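Local coordinates for protein inorganic pyrophosphatase (Shewanella sp. AS-11, PDB 6LL8) that probably hydrolyses diphosphate to two phosphates, as a manganese-dependent family II pyrophosphatase of the DHH family that here holds magnesium ions and imidodiphosphate, at residues T62-I71 with P81-I89; A134-L145 with C163-V173. One frame throughout, in Å; residues are numbered along the deposited sequence. Where two conformers were deposited one is given.

Contact 1. Residues T62-I71 with P81-I89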
loop_
_atom_site.group_PDB
_atom_site.type_symbol
_atom_site.label_atom_id
_atom_site.label_comp_id
_atom_site.label_asym_id
_atom_site.label_seq_id
_atom_site.Cartn_x
_atom_site.Cartn_y
_atom_site.Cartn_z
ATOM N N THR A 62 3.123 -5.511 17.219
ATOM C CA THR A 62 3.991 -6.262 16.288
ATOM C C THR A 62 3.932 -7.775 16.517
ATOM O O THR A 62 4.328 -8.501 15.578
ATOM C CB THR A 62 5.405 -5.715 16.297
ATOM O OG1 THR A 62 5.908 -5.739 17.619
ATOM C CG2 THR A 62 5.440 -4.313 15.749
ATOM N N SER A 63 3.511 -8.252 17.667
ATOM C CA SER A 63 3.442 -9.708 17.909
ATOM C C SER A 63 1.990 -10.137 18.029
ATOM O O SER A 63 1.195 -9.543 18.773
ATOM C CB SER A 63 4.243 -10.137 19.067
ATOM O OG SER A 63 3.818 -11.418 19.483
ATOM N N TYR A 64 1.683 -11.165 17.274
ATOM C CA TYR A 64 0.300 -11.655 17.156
ATOM C C TYR A 64 0.203 -13.153 17.405
ATOM O O TYR A 64 -0.874 -13.725 17.228
ATOM C CB TYR A 64 -0.274 -11.347 15.765
ATOM C CG TYR A 64 -0.426 -9.874 15.544
ATOM C CD1 TYR A 64 0.663 -9.117 15.186
ATOM C CD2 TYR A 64 -1.639 -9.225 15.724
ATOM C CE1 TYR A 64 0.563 -7.762 14.995
ATOM C CE2 TYR A 64 -1.753 -7.861 15.523
ATOM C CZ TYR A 64 -0.657 -7.125 15.140
ATOM O OH TYR A 64 -0.760 -5.774 14.955
ATOM N N ALA A 65 1.253 -13.800 17.900
ATOM C CA ALA A 65 1.147 -15.231 18.216
ATOM C C ALA A 65 -0.043 -15.453 19.150
ATOM O O ALA A 65 -0.215 -14.702 20.136
ATOM C CB ALA A 65 2.397 -15.735 18.868
ATOM N N GLY A 66 -0.837 -16.487 18.885
ATOM C CA GLY A 66 -1.981 -16.841 19.726
ATOM C C GLY A 66 -3.229 -16.027 19.440
ATOM O O GLY A 66 -4.260 -16.301 20.051
ATOM N N GLU A 67 -3.135 -15.021 18.595
ATOM C CA GLU A 67 -4.264 -14.133 18.272
ATOM C C GLU A 67 -4.975 -14.606 17.024
ATOM O O GLU A 67 -4.403 -15.375 16.240
ATOM C CB GLU A 67 -3.775 -12.706 18.052
ATOM C CG GLU A 67 -2.993 -12.116 19.212
ATOM C CD GLU A 67 -3.767 -11.885 20.497
ATOM O OE1 GLU A 67 -5.001 -11.951 20.500
ATOM O OE2 GLU A 67 -3.126 -11.595 21.505
ATOM N N GLU A 68 -6.188 -14.104 16.829
ATOM C CA GLU A 68 -6.903 -14.186 15.544
ATOM C C GLU A 68 -6.662 -12.864 14.825
ATOM O O GLU A 68 -6.809 -11.793 15.411
ATOM C CB GLU A 68 -8.386 -14.427 15.748
ATOM C CG GLU A 68 -8.700 -15.830 16.238
ATOM C CD GLU A 68 -10.163 -16.005 16.593
ATOM O OE1 GLU A 68 -10.636 -15.204 17.389
ATOM O OE2 GLU A 68 -10.755 -16.995 16.159
ATOM N N VAL A 69 -6.327 -12.972 13.551
ATOM C CA VAL A 69 -5.914 -11.823 12.739
ATOM C C VAL A 69 -6.725 -11.778 11.462
ATOM O O VAL A 69 -6.848 -12.774 10.744
ATOM C CB VAL A 69 -4.421 -11.865 12.431
ATOM C CG1 VAL A 69 -3.992 -10.699 11.582
ATOM C CG2 VAL A 69 -3.608 -11.903 13.698
ATOM N N TYR A 70 -7.231 -10.590 11.151
ATOM C CA TYR A 70 -7.876 -10.291 9.856
ATOM C C TYR A 70 -6.901 -9.393 9.134
ATOM O O TYR A 70 -6.652 -8.241 9.528
ATOM C CB TYR A 70 -9.248 -9.654 10.044
ATOM C CG TYR A 70 -10.193 -9.932 8.912
ATOM C CD1 TYR A 70 -9.909 -9.543 7.615
ATOM C CD2 TYR A 70 -11.410 -10.554 9.143
ATOM C CE1 TYR A 70 -10.779 -9.826 6.577
ATOM C CE2 TYR A 70 -12.311 -10.824 8.117
ATOM C CZ TYR A 70 -11.974 -10.463 6.818
ATOM O OH TYR A 70 -12.787 -10.732 5.749
ATOM N N ILE A 71 -6.294 -9.947 8.087
ATOM C CA ILE A 71 -5.257 -9.286 7.280
ATOM C C ILE A 71 -5.941 -8.329 6.303
ATOM O O ILE A 71 -6.913 -8.690 5.658
ATOM C CB ILE A 71 -4.429 -10.333 6.533
ATOM C CG1 ILE A 71 -3.686 -11.273 7.485
ATOM C CG2 ILE A 71 -3.499 -9.697 5.502
ATOM C CD1 ILE A 71 -2.519 -10.689 8.194
ATOM N N PRO A 81 2.827 -9.716 10.076
ATOM C CA PRO A 81 3.595 -9.787 11.316
ATOM C C PRO A 81 4.627 -10.921 11.263
ATOM O O PRO A 81 4.349 -11.966 10.700
ATOM C CB PRO A 81 2.508 -10.041 12.371
ATOM C CG PRO A 81 1.236 -9.465 11.764
ATOM C CD PRO A 81 1.364 -9.785 10.291
ATOM N N ASP A 82 5.726 -10.724 11.969
ATOM C CA ASP A 82 6.821 -11.712 11.922
ATOM C C ASP A 82 6.350 -13.069 12.462
ATOM O O ASP A 82 6.823 -14.103 11.986
ATOM C CB ASP A 82 8.009 -11.228 12.715
ATOM C CG ASP A 82 8.774 -10.100 12.078
ATOM O OD1 ASP A 82 8.580 -9.865 10.874
ATOM O OD2 ASP A 82 9.632 -9.536 12.782
ATOM N N ASP A 83 5.443 -13.076 13.435
ATOM C CA ASP A 83 4.986 -14.318 14.096
ATOM C C ASP A 83 3.609 -14.737 13.605
ATOM O O ASP A 83 2.915 -15.476 14.301
ATOM C CB ASP A 83 5.095 -14.193 15.609
ATOM C CG ASP A 83 4.174 -13.163 16.228
ATOM O OD1 ASP A 83 3.482 -12.415 15.487
ATOM O OD2 ASP A 83 4.130 -13.097 17.471
ATOM N N ILE A 84 3.211 -14.325 12.403
ATOM C CA ILE A 84 1.861 -14.689 11.897
ATOM C C ILE A 84 1.678 -16.206 11.829
ATOM O O ILE A 84 0.534 -16.646 11.951
ATOM C CB ILE A 84 1.566 -13.994 10.565
ATOM C CG1 ILE A 84 0.065 -13.917 10.243
ATOM C CG2 ILE A 84 2.347 -14.668 9.429
ATOM C CD1 ILE A 84 -0.756 -13.109 11.189
ATOM N N ALA A 85 2.731 -17.010 11.645
ATOM C CA ALA A 85 2.533 -18.477 11.578
ATOM C C ALA A 85 2.015 -19.028 12.907
ATOM O O ALA A 85 1.470 -20.135 12.889
ATOM C CB ALA A 85 3.792 -19.189 11.155
ATOM N N GLN A 86 2.200 -18.303 14.002
ATOM C CA GLN A 86 1.707 -18.750 15.318
ATOM C C GLN A 86 0.405 -18.057 15.680
ATOM O O GLN A 86 -0.096 -18.256 16.790
ATOM C CB GLN A 86 2.766 -18.488 16.380
ATOM C CG GLN A 86 3.997 -19.384 16.241
ATOM C CD GLN A 86 5.034 -18.800 15.327
ATOM O OE1 GLN A 86 5.488 -17.665 15.521
ATOM N NE2 GLN A 86 5.483 -19.611 14.376
ATOM N N ALA A 87 -0.154 -17.282 14.762
ATOM C CA ALA A 87 -1.509 -16.699 14.872
ATOM C C ALA A 87 -2.469 -17.538 14.051
ATOM O O ALA A 87 -2.031 -18.428 13.299
ATOM C CB ALA A 87 -1.498 -15.273 14.392
ATOM N N THR A 88 -3.740 -17.213 14.118
ATOM C CA THR A 88 -4.744 -17.808 13.247
ATOM C C THR A 88 -5.279 -16.677 12.373
ATOM O O THR A 88 -5.891 -15.727 12.873
ATOM C CB THR A 88 -5.867 -18.457 14.037
ATOM O OG1 THR A 88 -5.312 -19.487 14.860
ATOM C CG2 THR A 88 -6.925 -19.029 13.126
ATOM N N ILE A 89 -5.064 -16.812 11.068
ATOM C CA ILE A 89 -5.638 -15.836 10.113
ATOM C C ILE A 89 -7.095 -16.212 9.896
ATOM O O ILE A 89 -7.383 -17.309 9.357
ATOM C CB ILE A 89 -4.853 -15.805 8.797
ATOM C CG1 ILE A 89 -3.405 -15.389 9.017
ATOM C CG2 ILE A 89 -5.537 -14.886 7.800
ATOM C CD1 ILE A 89 -2.486 -15.637 7.855
HETATM O O HOH W 1 5.791 -8.177 13.268
HETATM O O HOH W 2 6.159 -10.671 15.496
HETATM O O HOH W 3 -4.203 -18.325 17.159
#

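Contact 2. Residues A134-L145 with C163-V173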
loop_
_atom_site.group_PDB
_atom_site.type_symbol
_atom_site.label_atom_id
_atom_site.label_comp_id
_atom_site.label_asym_id
_atom_site.label_seq_id
_atom_site.Cartn_x
_atom_site.Cartn_y
_atom_site.Cartn_z
ATOM N N ALA A 134 -20.204 8.900 9.080
ATOM C CA ALA A 134 -19.587 9.965 8.294
ATOM C C ALA A 134 -18.066 9.959 8.417
ATOM O O ALA A 134 -17.368 10.147 7.404
ATOM C CB ALA A 134 -20.151 11.317 8.636
ATOM N N ASN A 135 -17.553 9.812 9.613
ATOM C CA ASN A 135 -16.093 9.882 9.824
ATOM C C ASN A 135 -15.393 8.706 9.146
ATOM O O ASN A 135 -14.363 8.873 8.502
ATOM C CB ASN A 135 -15.754 10.078 11.307
ATOM C CG ASN A 135 -16.229 8.978 12.262
ATOM O OD1 ASN A 135 -17.020 8.092 11.922
ATOM N ND2 ASN A 135 -15.843 9.093 13.525
ATOM N N ILE A 136 -15.920 7.508 9.345
ATOM C CA ILE A 136 -15.387 6.293 8.692
ATOM C C ILE A 136 -15.490 6.463 7.173
ATOM O O ILE A 136 -14.533 6.138 6.446
ATOM C CB ILE A 136 -16.142 5.034 9.141
ATOM C CG1 ILE A 136 -15.977 4.792 10.640
ATOM C CG2 ILE A 136 -15.747 3.837 8.292
ATOM C CD1 ILE A 136 -14.677 4.235 11.004
ATOM N N ALA A 137 -16.607 6.968 6.693
ATOM C CA ALA A 137 -16.747 7.141 5.238
ATOM C C ALA A 137 -15.647 8.059 4.706
ATOM O O ALA A 137 -15.120 7.815 3.608
ATOM C CB ALA A 137 -18.117 7.690 4.881
ATOM N N GLY A 138 -15.323 9.097 5.458
ATOM C CA GLY A 138 -14.308 10.038 4.999
ATOM C C GLY A 138 -12.956 9.372 4.837
ATOM O O GLY A 138 -12.266 9.618 3.857
ATOM N N ILE A 139 -12.538 8.596 5.841
ATOM C CA ILE A 139 -11.198 7.987 5.751
ATOM C C ILE A 139 -11.215 6.905 4.672
ATOM O O ILE A 139 -10.186 6.723 3.992
ATOM C CB ILE A 139 -10.656 7.524 7.106
ATOM C CG1 ILE A 139 -11.397 6.325 7.697
ATOM C CG2 ILE A 139 -10.582 8.694 8.071
ATOM C CD1 ILE A 139 -10.745 5.762 8.935
ATOM N N MET A 140 -12.299 6.174 4.496
ATOM C CA MET A 140 -12.383 5.177 3.422
ATOM C C MET A 140 -12.272 5.855 2.055
ATOM O O MET A 140 -11.551 5.395 1.170
ATOM C CB MET A 140 -13.683 4.393 3.529
ATOM C CG MET A 140 -13.792 3.483 4.753
ATOM S SD MET A 140 -15.367 2.635 4.859
ATOM C CE MET A 140 -15.221 1.483 3.505
ATOM N N MET A 141 -12.990 6.957 1.907
ATOM C CA MET A 141 -12.945 7.751 0.674
ATOM C C MET A 141 -11.508 8.173 0.378
ATOM O O MET A 141 -11.030 8.039 -0.760
ATOM C CB MET A 141 -13.845 8.961 0.855
ATOM C CG MET A 141 -13.909 9.882 -0.360
ATOM S SD MET A 141 -14.348 11.590 0.034
ATOM C CE MET A 141 -12.863 12.071 0.904
ATOM N N CYS A 142 -10.831 8.698 1.394
ATOM C CA CYS A 142 -9.438 9.155 1.206
ATOM C C CYS A 142 -8.561 7.978 0.799
ATOM O O CYS A 142 -7.689 8.126 -0.083
ATOM C CB CYS A 142 -8.887 9.808 2.456
ATOM S SG CYS A 142 -9.589 11.421 2.812
ATOM N N ALA A 143 -8.705 6.839 1.459
ATOM C CA ALA A 143 -7.871 5.685 1.100
ATOM C C ALA A 143 -8.044 5.314 -0.371
ATOM O O ALA A 143 -7.045 5.014 -1.058
ATOM C CB ALA A 143 -8.201 4.505 1.969
ATOM N N ILE A 144 -9.272 5.345 -0.885
ATOM C CA ILE A 144 -9.510 4.935 -2.281
ATOM C C ILE A 144 -8.921 5.990 -3.215
ATOM O O ILE A 144 -8.335 5.635 -4.240
ATOM C CB ILE A 144 -11.006 4.687 -2.530
ATOM C CG1 ILE A 144 -11.587 3.619 -1.598
ATOM C CG2 ILE A 144 -11.218 4.308 -3.996
ATOM C CD1 ILE A 144 -13.078 3.631 -1.511
ATOM N N LEU A 145 -9.093 7.265 -2.900
ATOM C CA LEU A 145 -8.477 8.336 -3.706
ATOM C C LEU A 145 -6.966 8.181 -3.737
ATOM O O LEU A 145 -6.328 8.469 -4.757
ATOM C CB LEU A 145 -8.875 9.689 -3.130
ATOM C CG LEU A 145 -10.310 10.110 -3.397
ATOM C CD1 LEU A 145 -10.674 11.233 -2.441
ATOM C CD2 LEU A 145 -10.521 10.526 -4.840
ATOM N N CYS A 163 -17.724 3.862 -5.420
ATOM C CA CYS A 163 -17.529 3.822 -3.970
ATOM C C CYS A 163 -17.128 5.209 -3.440
ATOM O O CYS A 163 -17.676 5.679 -2.443
ATOM C CB CYS A 163 -16.520 2.717 -3.745
ATOM S SG CYS A 163 -16.394 2.331 -2.010
ATOM N N VAL A 164 -16.173 5.857 -4.096
ATOM C CA VAL A 164 -15.766 7.219 -3.662
ATOM C C VAL A 164 -16.986 8.153 -3.710
ATOM O O VAL A 164 -17.167 8.948 -2.786
ATOM C CB VAL A 164 -14.596 7.751 -4.482
ATOM C CG1 VAL A 164 -14.440 9.261 -4.328
ATOM C CG2 VAL A 164 -13.321 7.039 -4.086
ATOM N N GLU A 165 -17.762 8.095 -4.785
ATOM C CA GLU A 165 -18.924 9.005 -4.891
ATOM C C GLU A 165 -19.880 8.753 -3.720
ATOM O O GLU A 165 -20.396 9.708 -3.114
ATOM C CB GLU A 165 -19.594 8.796 -6.245
ATOM C CG GLU A 165 -18.758 9.332 -7.394
ATOM C CD GLU A 165 -19.255 8.983 -8.783
ATOM O OE1 GLU A 165 -20.092 8.065 -8.893
ATOM O OE2 GLU A 165 -18.707 9.573 -9.738
ATOM N N ALA A 166 -20.177 7.486 -3.419
ATOM C CA ALA A 166 -21.134 7.151 -2.341
ATOM C C ALA A 166 -20.565 7.575 -0.984
ATOM O O ALA A 166 -21.263 8.157 -0.147
ATOM C CB ALA A 166 -21.425 5.681 -2.343
ATOM N N LEU A 167 -19.276 7.283 -0.756
ATOM C CA LEU A 167 -18.651 7.635 0.527
ATOM C C LEU A 167 -18.521 9.144 0.701
ATOM O O LEU A 167 -18.675 9.629 1.832
ATOM C CB LEU A 167 -17.286 6.957 0.660
ATOM C CG LEU A 167 -17.327 5.446 0.749
ATOM C CD1 LEU A 167 -15.921 4.887 0.535
ATOM C CD2 LEU A 167 -17.877 4.962 2.076
ATOM N N ALA A 168 -18.197 9.864 -0.362
ATOM C CA ALA A 168 -18.067 11.327 -0.283
ATOM C C ALA A 168 -19.409 11.920 0.146
ATOM O O ALA A 168 -19.424 12.824 0.975
ATOM C CB ALA A 168 -17.647 11.916 -1.596
ATOM N N GLU A 169 -20.515 11.402 -0.377
ATOM C CA GLU A 169 -21.865 11.909 0.012
ATOM C C GLU A 169 -22.082 11.651 1.498
ATOM O O GLU A 169 -22.506 12.544 2.219
ATOM C CB GLU A 169 -22.930 11.258 -0.870
ATOM C CG GLU A 169 -24.362 11.674 -0.590
ATOM C CD GLU A 169 -25.389 11.070 -1.534
ATOM O OE1 GLU A 169 -25.592 9.888 -1.425
ATOM O OE2 GLU A 169 -26.001 11.809 -2.339
ATOM N N ILE A 170 -21.761 10.454 1.987
ATOM C CA ILE A 170 -21.950 10.121 3.416
ATOM C C ILE A 170 -21.073 11.007 4.283
ATOM O O ILE A 170 -21.486 11.454 5.347
ATOM C CB ILE A 170 -21.673 8.631 3.656
ATOM C CG1 ILE A 170 -22.685 7.761 2.923
ATOM C CG2 ILE A 170 -21.649 8.319 5.135
ATOM C CD1 ILE A 170 -22.263 6.324 2.786
ATOM N N ALA A 171 -19.834 11.244 3.826
ATOM C CA ALA A 171 -18.859 12.021 4.599
ATOM C C ALA A 171 -19.133 13.515 4.537
ATOM O O ALA A 171 -18.472 14.242 5.276
ATOM C CB ALA A 171 -17.459 11.756 4.109
ATOM N N GLY A 172 -19.981 13.974 3.643
ATOM C CA GLY A 172 -20.214 15.417 3.491
ATOM C C GLY A 172 -19.113 16.113 2.712
ATOM O O GLY A 172 -18.891 17.327 2.911
ATOM N N VAL A 173 -18.436 15.400 1.805
ATOM C CA VAL A 173 -17.347 15.967 0.974
ATOM C C VAL A 173 -17.891 16.199 -0.433
ATOM O O VAL A 173 -18.217 15.234 -1.126
ATOM C CB VAL A 173 -16.146 15.027 0.941
ATOM C CG1 VAL A 173 -15.087 15.534 -0.015
ATOM C CG2 VAL A 173 -15.583 14.852 2.344
HETATM O O HOH W 4 -16.982 13.088 7.467
#

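Contact 1. Residues T62-I71 with P81-I89
E68 and V69 pair in parallel with T88 and I89: T88 N gives a nearly straight bond to E67 O (2.9 Å, 172°), and V69 N answers to T88 O. Just before it, the type II turn Y64-E67 sends G66 N to Q86 O at 2.8 Å. S63 and the start of the turn close round the carboxylate of D83. Y64 N reaches the syn lone pair of D83 OD1 at 2.8 Å, a weak bond from A65 N falls on OD2, and in one of its two conformers S63 OG donates to D83 OD2 at 2.6 Å. With CG between its backbone N and carbonyl carbon (chi1 66°), D83 turns this carboxylate to the loop, where the two backbone bonds probably hold its rotation. P81 sets CB and CG against CD1 of the Y64 ring, each 3.5 Å away, while the Y64 hydroxyl turns to K61 O. On the face carrying V69 and I89, I84 CD1 lies 4.0 Å from V69 CG2, and I71 CG1 meets I89 CG2. The two strands are neighbours in the six-stranded parallel sheet of the DHH domain, and the first runs on toward D73, a ligand of the active-site magnesium ions.

Contact 2. Residues A134-L145 with C163-V173
L167 drops as a knob into the hole formed by A137, M140, M141 and I144, the centre of a largely buried, apolar contact in which helix 134-147 packs on helix 158-171 outside the parallel sheet, roughly antiparallel (144°, axes 7.8 Å apart at closest). Its two methyls divide the hole: CD1 lies 3.7 Å from I144 CD1 and also touches M140 CB, while CD2 faces A137 CB. Toward C163, the β-branched I144 and V164 lie alongside one another, pointing opposite ways, and their CG2 methyls press together at 3.4 Å, tighter than usual. M141 fills the flank. Its CG stands anti to the backbone N (chi1 -180°), which carries the chain across V164 CG1 and brings SD to 3.7 Å from A168 CB; the bend at chi3 then leaves CE against V173 CG2. Cutting M141 back to an alanine is likely to open a gap between V164 and A168 and to leave V173 poorly packed. Small residues let the backbones close in where A171 CB rests 3.7 Å from G138 N, and a Schellman motif at G172 ends the second helix, bringing V173 back to M141. Around the pair, helix 117-128 touches M140, I144 and C163, helix 176-187 covers L145, V164 and A168, and helix 44-53 lies against I139 and C142, on the side of 134-145 turned from its partner.

Contact 1 comes first along the chain and closes before contact 2 opens; their centres are about 30 Å apart and their nearest atoms about 13 Å, so the two do not meet. Contact 1 belongs to the parallel sheet, joining strands 68-72 and 88-94, whereas contact 2 pairs helices 134-147 and 158-171 outside that sheet. Both nevertheless lead to the same metal centre. Strand 68-72 leads into D73, and helix 134-147 carries D147 at its end; both aspartates bind magnesium and line the imidodiphosphate pocket. One strand of contact 1 and one helix of contact 2 thus run on to ligands of the same site.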